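Local coordinates for glutathione S-transferase (Burkholderia glumae, PDB 4ISD), which binds glutathione and, as a glutathione transferase homolog, probably catalyses its conjugation to electrophilic substrates, at residues A[108-111]-A[112-116]. Sequence-based numbering, arbitrary orientation.
Sequences QAWI and RSDFM
Phe115 lays its CZ over one face of the Trp110 indole, 3.4 Å from CZ2, with the two ring planes inclined at 50°. At the rim of the same indole, NE1 donates to OD2 of Asp114 (2.7 Å), which receives it on the lone pair directed away from OD1. With CG anti to the backbone N (chi1 -171°), the indole projects outward from the helix, its NE1 edge to Asp114 and one face to Phe115. CB of Asp114 lies over the rim of one face of the Phe115 ring, which meets CA of Ile111 at its edge and packs on Leu147 and Met176 of neighbouring helices.

Further back in helix 98-113, Gln108 O lies in the guanidinium plane of Arg112 and accepts from NH1 (3.0 Å); the backbone N of Arg112 reaches this oxygen from the opposite face of the carbonyl plane. The two side chains run side by side, and Asp172 receives both Gln108 NE2 and Arg112 NH1, while Ser74 takes NH2. One residue on, Ser113 OG bonds to Ala109 O (2.7 Å) and also to Arg60 of the second subunit.

Arg112 NE, held by this network, hydrogen-bonds to glutathione. The carboxylate of Asp172 probably balances part of the positive charge of Arg112, while Gln108 O helps fix the rotation of the guanidinium; these bonds leave NE directed at glutathione, next to the subunit interface.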
loop_
_atom_site.group_PDB
_atom_site.type_symbol
_atom_site.label_atom_id
_atom_site.label_comp_id
_atom_site.label_asym_id
_atom_site.label_seq_id
_atom_site.Cartn_x
_atom_site.Cartn_y
_atom_site.Cartn_z
ATOM N N GLN A 108 1.356 -6.606 -3.089
ATOM C CA GLN A 108 2.006 -5.286 -3.182
ATOM C C GLN A 108 2.141 -4.571 -1.836
ATOM O O GLN A 108 3.204 -4.059 -1.499
ATOM C CB GLN A 108 1.256 -4.375 -4.163
ATOM C CG GLN A 108 1.359 -4.824 -5.616
ATOM C CD GLN A 108 1.275 -3.663 -6.578
ATOM O OE1 GLN A 108 0.186 -3.135 -6.834
ATOM N NE2 GLN A 108 2.434 -3.239 -7.108
ATOM N N ALA A 109 1.058 -4.533 -1.071
ATOM C CA ALA A 109 1.062 -3.844 0.218
ATOM C C ALA A 109 1.931 -4.581 1.225
ATOM O O ALA A 109 2.627 -3.967 2.049
ATOM C CB ALA A 109 -0.366 -3.711 0.758
ATOM N N TRP A 110 1.867 -5.906 1.177
ATOM C CA TRP A 110 2.612 -6.708 2.124
ATOM C C TRP A 110 4.086 -6.428 1.919
ATOM O O TRP A 110 4.804 -6.084 2.864
ATOM C CB TRP A 110 2.328 -8.190 1.923
ATOM C CG TRP A 110 2.898 -9.046 3.011
ATOM C CD1 TRP A 110 3.165 -8.675 4.306
ATOM C CD2 TRP A 110 3.297 -10.416 2.895
ATOM N NE1 TRP A 110 3.696 -9.740 5.001
ATOM C CE2 TRP A 110 3.782 -10.818 4.156
ATOM C CE3 TRP A 110 3.267 -11.341 1.856
ATOM C CZ2 TRP A 110 4.244 -12.114 4.393
ATOM C CZ3 TRP A 110 3.723 -12.617 2.096
ATOM C CH2 TRP A 110 4.209 -12.995 3.355
ATOM N N ILE A 111 4.518 -6.559 0.666
ATOM C CA ILE A 111 5.905 -6.313 0.294
ATOM C C ILE A 111 6.365 -4.945 0.790
ATOM O O ILE A 111 7.414 -4.814 1.421
ATOM C CB ILE A 111 6.072 -6.421 -1.229
ATOM C CG1 ILE A 111 6.010 -7.892 -1.640
ATOM C CG2 ILE A 111 7.371 -5.775 -1.674
ATOM C CD1 ILE A 111 5.868 -8.103 -3.114
ATOM N N ARG A 112 5.542 -3.935 0.553
ATOM C CA ARG A 112 5.907 -2.577 0.883
ATOM C C ARG A 112 5.850 -2.243 2.379
ATOM O O ARG A 112 6.317 -1.169 2.778
ATOM C CB ARG A 112 4.988 -1.628 0.121
ATOM C CG ARG A 112 5.277 -1.538 -1.364
ATOM C CD ARG A 112 4.146 -0.884 -2.133
ATOM N NE ARG A 112 4.501 -0.714 -3.535
ATOM C CZ ARG A 112 4.576 -1.709 -4.424
ATOM N NH1 ARG A 112 4.315 -2.971 -4.057
ATOM N NH2 ARG A 112 4.918 -1.442 -5.685
ATOM N N SER A 113 5.281 -3.127 3.209
ATOM C CA SER A 113 5.072 -2.787 4.629
ATOM C C SER A 113 5.556 -3.835 5.641
ATOM O O SER A 113 5.316 -3.702 6.843
ATOM C CB SER A 113 3.593 -2.507 4.895
ATOM O OG SER A 113 2.825 -3.686 4.705
ATOM N N ASP A 114 6.195 -4.892 5.156
ATOM C CA ASP A 114 6.757 -5.905 6.035
ATOM C C ASP A 114 8.203 -6.118 5.611
ATOM O O ASP A 114 8.704 -5.405 4.730
ATOM C CB ASP A 114 5.973 -7.212 5.902
ATOM C CG ASP A 114 5.776 -7.923 7.232
ATOM O OD1 ASP A 114 6.407 -7.528 8.237
ATOM O OD2 ASP A 114 4.983 -8.888 7.267
ATOM N N PHE A 115 8.867 -7.086 6.238
ATOM C CA PHE A 115 10.195 -7.543 5.806
ATOM C C PHE A 115 11.296 -6.528 6.099
ATOM O O PHE A 115 12.388 -6.602 5.535
ATOM C CB PHE A 115 10.201 -7.909 4.314
ATOM C CG PHE A 115 9.124 -8.876 3.922
ATOM C CD1 PHE A 115 9.134 -10.182 4.400
ATOM C CD2 PHE A 115 8.104 -8.488 3.067
ATOM C CE1 PHE A 115 8.142 -11.090 4.029
ATOM C CE2 PHE A 115 7.099 -9.390 2.689
ATOM C CZ PHE A 115 7.122 -10.691 3.170
ATOM N N MET A 116 11.004 -5.587 6.987
ATOM C CA MET A 116 11.976 -4.566 7.368
ATOM C C MET A 116 13.327 -5.124 7.860
ATOM O O MET A 116 14.377 -4.665 7.401
ATOM C CB MET A 116 11.367 -3.580 8.374
ATOM C CG MET A 116 10.035 -3.000 7.923
ATOM S SD MET A 116 10.153 -2.143 6.337
ATOM C CE MET A 116 8.471 -1.573 6.114
#